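Local coordinates for protein putative hexose oxidase (Nonomuraea sp. ATCC 39727, PDB 5AWV) that probably oxidises a hexose of teicoplanin-type glycopeptide antibiotics, using a covalently attached FAD cofactor, at residues A[432-435]-A[436-439]; A[385-388]-A[389-392]. All coordinates share one frame; numbering follows the deposited sequence.

Contact 1 of 2, residues A[432-435]-A[436-439]; sequences WANP and GNEA
The carbonyl oxygen Asn434 O takes the backbone N-H of Asn437 in a 2.8 Å bond, N to O. The side chain of Asn434 adds a second bond: its OD1 receives Gly436 N at 2.9 Å, in the carbonyl plane and on a lone pair, which closes an Asx turn around Pro435. The torsion that makes this possible is chi1 of -162°, which sets CG opposite the backbone N and lays the amide alongside the following peptide. One residue on, Glu438 N bonds Pro435 O at 3.2 Å, nearly straight at the hydrogen. Two successive i to i+3 bonds thus wind a short 3-10 turn that runs into the helix starting at Glu438. A water bridges Asn434 and Asn437, accepting from Asn434 N and donating to Asn437 OD1 (2.6 Å from the water oxygen).

Trp432 packs against the start of the helix. Its indole presents a face to Glu438, whose CA sits 3.8 Å from the centroid of the five-membered ring, 15° off the normal, a CH-pi contact. The extended Glu438 chain then carries CG to 3.6 Å from CZ2 of Trp432, and the carboxylate ends steeply turned to the ring, the planes 79° apart. Arg53 is a weak, long ion partner of Glu438 OE1.

The indole also meets the His441 ring and touches the bound 8-methylnonanoic acid. Trp432 closes strand 424-432, bonded through its backbone to Ala363 of the edge strand 363-371, while Asp394 holds Ala433 N; the turn hands the chain from this antiparallel sheet to helix 438-452.

Contact 2 of 2, residues A[385-388]-A[389-392]; sequences ENMT and HMDG
Helix 377-387 runs out here with an i to i+3 turn, His389 N bonding Asn386 O at 3.2 Å, after which the chain leaves in an irregular path. The imidazole of His389 folds back on the helix it follows: with CG beside the backbone N (chi1 -64°), ND1 gives its hydrogen to Glu385 O, 2.9 Å away and in the plane of that carbonyl. Thr388 O lies over a face of the same ring, 3.2 Å from His389 CD2. The Glu385 chain, bent at chi2, crosses the imidazole at about a right angle and brings its OE2 to 2.9 Å from ND1, with carboxylate and ring planes 31° apart. On another side of the turn Met387 and Met390 lie side by side, Met387 CE 3.7 Å from Met390 SD, and both touch Trp444 of helix 438-452. The Trp444 indole N-H also bonds Asn386 O, while the Asn386 amide is held by Ala382, Lys447 and Asp451. One water donates to His389 O and, weakly, to Asn386 OD1; another accepts from Met390 N.

The bond to Glu385 O requires a hydrogen on ND1 of His389, and the nearby Glu385 carboxylate would probably stabilise a positive charge on the imidazole.

In the fold
Contact 2 comes first along the chain, at the exit of helix 377-387; contact 1 follows between strand 424-432 and helix 438-452. Their centres are 16 Å apart and their nearest atoms about 6 Å, without touching. Helix 438-452 joins them: it starts in contact 1, and Trp444, Lys447 and Leu448 farther along it pack on the residues of contact 2. The chain leaving contact 2 passes Asp394, which bonds Ala433 of contact 1, and enters strand 395-402, the sheet neighbour of 424-432. Contact 1 supplies Trp432 to a pocket for 8-methylnonanoic acid; contact 2 stands back from it, and the chain leaving contact 2 reaches it at Asp394 and Tyr395.

Contact 1 of 2, residues A[432-435]-A[436-439]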
ATOM      1  N   TRP A 432     -16.986   8.866   7.894  1.00 24.84           N
ATOM      2  CA  TRP A 432     -18.344   9.427   7.947  1.00 25.43           C
ATOM      3  C   TRP A 432     -19.142   8.992   6.735  1.00 28.23           C
ATOM      4  O   TRP A 432     -18.593   8.822   5.635  1.00 26.94           O
ATOM      5  CB  TRP A 432     -18.267  10.938   8.140  1.00 23.15           C
ATOM      6  CG  TRP A 432     -17.522  11.635   7.093  1.00 27.01           C
ATOM      7  CD1 TRP A 432     -18.035  12.163   5.932  1.00 27.85           C
ATOM      8  CD2 TRP A 432     -16.113  11.865   7.047  1.00 25.44           C
ATOM      9  NE1 TRP A 432     -17.026  12.683   5.179  1.00 27.27           N
ATOM     10  CE2 TRP A 432     -15.839  12.522   5.841  1.00 26.91           C
ATOM     11  CE3 TRP A 432     -15.046  11.554   7.896  1.00 23.38           C
ATOM     12  CZ2 TRP A 432     -14.570  12.929   5.505  1.00 24.48           C
ATOM     13  CZ3 TRP A 432     -13.807  11.890   7.523  1.00 21.78           C
ATOM     14  CH2 TRP A 432     -13.557  12.573   6.341  1.00 24.15           C
ATOM     15  N   ALA A 433     -20.438   8.740   6.961  1.00 31.76           N
ATOM     16  CA  ALA A 433     -21.326   8.197   5.893  1.00 31.95           C
ATOM     17  C   ALA A 433     -21.868   9.321   5.017  1.00 35.05           C
ATOM     18  O   ALA A 433     -22.021   9.137   3.833  1.00 40.51           O
ATOM     19  CB  ALA A 433     -22.475   7.404   6.505  1.00 34.41           C
ATOM     20  N   ASN A 434     -22.115  10.493   5.590  1.00 36.23           N
ATOM     21  CA  ASN A 434     -22.658  11.602   4.865  1.00 38.70           C
ATOM     22  C   ASN A 434     -21.718  12.786   4.626  1.00 32.47           C
ATOM     23  O   ASN A 434     -21.299  13.450   5.561  1.00 34.92           O
ATOM     24  CB  ASN A 434     -23.873  12.134   5.636  1.00 44.03           C
ATOM     25  CG  ASN A 434     -24.744  12.980   4.773  1.00 50.64           C
ATOM     26  OD1 ASN A 434     -24.324  14.046   4.262  1.00 46.06           O
ATOM     27  ND2 ASN A 434     -25.942  12.483   4.522  1.00 54.96           N
ATOM     28  N   PRO A 435     -21.497  13.165   3.375  1.00 34.86           N
ATOM     29  CA  PRO A 435     -20.588  14.298   3.093  1.00 35.14           C
ATOM     30  C   PRO A 435     -20.836  15.616   3.832  1.00 35.50           C
ATOM     31  O   PRO A 435     -19.891  16.398   4.124  1.00 31.00           O
ATOM     32  CB  PRO A 435     -20.765  14.492   1.594  1.00 37.53           C
ATOM     33  CG  PRO A 435     -20.991  13.106   1.138  1.00 37.83           C
ATOM     34  CD  PRO A 435     -21.954  12.530   2.143  1.00 37.63           C
ATOM     35  N   GLY A 436     -22.100  15.890   4.137  1.00 36.74           N
ATOM     36  CA  GLY A 436     -22.479  17.018   5.054  1.00 36.93           C
ATOM     37  C   GLY A 436     -21.834  17.066   6.431  1.00 34.69           C
ATOM     38  O   GLY A 436     -21.623  18.137   6.988  1.00 35.17           O
ATOM     39  N   ASN A 437     -21.462  15.900   6.942  1.00 34.11           N
ATOM     40  CA  ASN A 437     -20.822  15.766   8.237  1.00 32.21           C
ATOM     41  C   ASN A 437     -19.274  15.733   8.215  1.00 31.33           C
ATOM     42  O   ASN A 437     -18.677  15.602   9.275  1.00 27.78           O
ATOM     43  CB  ASN A 437     -21.309  14.466   8.882  1.00 35.93           C
ATOM     44  CG  ASN A 437     -22.793  14.489   9.197  1.00 39.89           C
ATOM     45  OD1 ASN A 437     -23.493  13.496   9.036  1.00 40.69           O
ATOM     46  ND2 ASN A 437     -23.259  15.612   9.666  1.00 34.16           N
ATOM     47  N   GLU A 438     -18.632  15.894   7.068  1.00 26.37           N
ATOM     48  CA  GLU A 438     -17.152  15.913   7.021  1.00 28.15           C
ATOM     49  C   GLU A 438     -16.486  16.855   8.038  1.00 29.95           C
ATOM     50  O   GLU A 438     -15.546  16.469   8.717  1.00 23.93           O
ATOM     51  CB  GLU A 438     -16.631  16.278   5.609  1.00 30.41           C
ATOM     52  CG  GLU A 438     -15.125  16.501   5.581  1.00 32.04           C
ATOM     53  CD  GLU A 438     -14.606  16.880   4.219  1.00 41.75           C
ATOM     54  OE1 GLU A 438     -14.140  16.015   3.473  1.00 43.08           O
ATOM     55  OE2 GLU A 438     -14.644  18.071   3.915  1.00 48.78           O
ATOM     56  N   ALA A 439     -16.932  18.109   8.136  1.00 27.91           N
ATOM     57  CA  ALA A 439     -16.202  19.084   8.916  1.00 26.21           C
ATOM     58  C   ALA A 439     -16.170  18.702  10.394  1.00 26.70           C
ATOM     59  O   ALA A 439     -15.155  18.885  11.067  1.00 28.26           O
ATOM     60  CB  ALA A 439     -16.788  20.503   8.739  1.00 28.94           C
TER
HETATM   61  O   HOH W   1     -22.636  11.081   8.522  1.00 30.25           O

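Contact 2 of 2, residues A[385-388]-A[389-392]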
ATOM      1  N   GLU A 385      -9.975  10.932  26.749  1.00 19.51           N
ATOM      2  CA  GLU A 385     -10.821  12.090  26.699  1.00 21.49           C
ATOM      3  C   GLU A 385     -11.506  12.251  25.358  1.00 26.24           C
ATOM      4  O   GLU A 385     -12.716  12.420  25.299  1.00 24.07           O
ATOM      5  CB  GLU A 385     -10.045  13.362  27.098  1.00 24.66           C
ATOM      6  CG  GLU A 385     -10.595  14.748  26.669  1.00 33.03           C
ATOM      7  CD  GLU A 385     -12.066  14.987  26.944  1.00 43.21           C
ATOM      8  OE1 GLU A 385     -12.708  15.844  26.243  1.00 40.50           O
ATOM      9  OE2 GLU A 385     -12.596  14.315  27.884  1.00 43.49           O
ATOM     10  N   ASN A 386     -10.746  12.203  24.238  1.00 22.28           N
ATOM     11  CA  ASN A 386     -11.381  12.336  22.955  1.00 19.52           C
ATOM     12  C   ASN A 386     -12.232  11.133  22.557  1.00 18.89           C
ATOM     13  O   ASN A 386     -13.324  11.247  21.908  1.00 23.89           O
ATOM     14  CB  ASN A 386     -10.258  12.746  21.924  1.00 19.61           C
ATOM     15  CG  ASN A 386      -9.718  14.102  22.172  1.00 17.71           C
ATOM     16  OD1 ASN A 386     -10.293  15.074  21.727  1.00 28.15           O
ATOM     17  ND2 ASN A 386      -8.638  14.225  22.876  1.00 20.97           N
ATOM     18  N   MET A 387     -11.822   9.923  22.949  1.00 20.87           N
ATOM     19  CA  MET A 387     -12.599   8.748  22.589  1.00 19.45           C
ATOM     20  C   MET A 387     -13.957   8.639  23.352  1.00 23.57           C
ATOM     21  O   MET A 387     -14.815   7.874  22.942  1.00 21.60           O
ATOM     22  CB  MET A 387     -11.795   7.449  22.851  1.00 21.37           C
ATOM     23  CG  MET A 387     -10.701   7.113  21.820  1.00 22.39           C
ATOM     24  SD  MET A 387     -11.252   7.133  20.116  1.00 21.94           S
ATOM     25  CE  MET A 387     -12.501   5.861  20.175  1.00 23.63           C
ATOM     26  N   THR A 388     -14.056   9.296  24.503  1.00 25.11           N
ATOM     27  CA  THR A 388     -15.286   9.314  25.276  1.00 26.28           C
ATOM     28  C   THR A 388     -16.158  10.512  24.986  1.00 28.35           C
ATOM     29  O   THR A 388     -17.232  10.598  25.569  1.00 34.78           O
ATOM     30  CB  THR A 388     -14.989   9.195  26.797  1.00 22.34           C
ATOM     31  OG1 THR A 388     -14.038  10.157  27.230  1.00 20.92           O
ATOM     32  CG2 THR A 388     -14.483   7.884  27.074  1.00 23.13           C
ATOM     33  N   HIS A 389     -15.732  11.398  24.081  1.00 27.37           N
ATOM     34  CA  HIS A 389     -16.448  12.605  23.657  1.00 28.44           C
ATOM     35  C   HIS A 389     -16.512  12.718  22.146  1.00 25.66           C
ATOM     36  O   HIS A 389     -15.858  13.528  21.493  1.00 29.41           O
ATOM     37  CB  HIS A 389     -15.867  13.793  24.381  1.00 34.37           C
ATOM     38  CG  HIS A 389     -16.105  13.643  25.864  1.00 43.14           C
ATOM     39  ND1 HIS A 389     -15.109  13.290  26.758  1.00 39.41           N
ATOM     40  CD2 HIS A 389     -17.274  13.618  26.567  1.00 42.50           C
ATOM     41  CE1 HIS A 389     -15.646  13.135  27.965  1.00 47.37           C
ATOM     42  NE2 HIS A 389     -16.955  13.345  27.878  1.00 44.32           N
ATOM     43  N   MET A 390     -17.304  11.812  21.610  1.00 27.79           N
ATOM     44  CA  MET A 390     -17.436  11.659  20.159  1.00 31.98           C
ATOM     45  C   MET A 390     -18.896  11.660  19.733  1.00 30.43           C
ATOM     46  O   MET A 390     -19.357  10.820  18.956  1.00 33.88           O
ATOM     47  CB  MET A 390     -16.625  10.413  19.691  1.00 32.55           C
ATOM     48  CG  MET A 390     -17.052   9.045  20.126  1.00 34.84           C
ATOM     49  SD  MET A 390     -15.619   7.895  19.868  1.00 31.11           S
ATOM     50  CE  MET A 390     -15.873   7.572  18.176  1.00 29.61           C
ATOM     51  N   ASP A 391     -19.654  12.612  20.275  1.00 34.80           N
ATOM     52  CA  ASP A 391     -21.037  12.765  19.866  1.00 35.92           C
ATOM     53  C   ASP A 391     -21.061  13.285  18.430  1.00 28.21           C
ATOM     54  O   ASP A 391     -20.355  14.216  18.089  1.00 28.16           O
ATOM     55  CB  ASP A 391     -21.780  13.732  20.799  1.00 45.88           C
ATOM     56  CG  ASP A 391     -22.102  13.093  22.180  1.00 54.61           C
ATOM     57  OD1 ASP A 391     -22.184  11.836  22.269  1.00 63.06           O
ATOM     58  OD2 ASP A 391     -22.283  13.846  23.176  1.00 58.40           O
ATOM     59  N   GLY A 392     -21.847  12.623  17.618  1.00 30.71           N
ATOM     60  CA  GLY A 392     -21.985  12.956  16.205  1.00 34.17           C
ATOM     61  C   GLY A 392     -20.950  12.276  15.315  1.00 30.38           C
ATOM     62  O   GLY A 392     -21.016  12.398  14.107  1.00 34.14           O
TER
HETATM   63  O   HOH W   2     -13.717  15.080  21.684  1.00 29.86           O
HETATM   64  O   HOH W   3     -19.043  10.074  23.085  1.00 47.33           O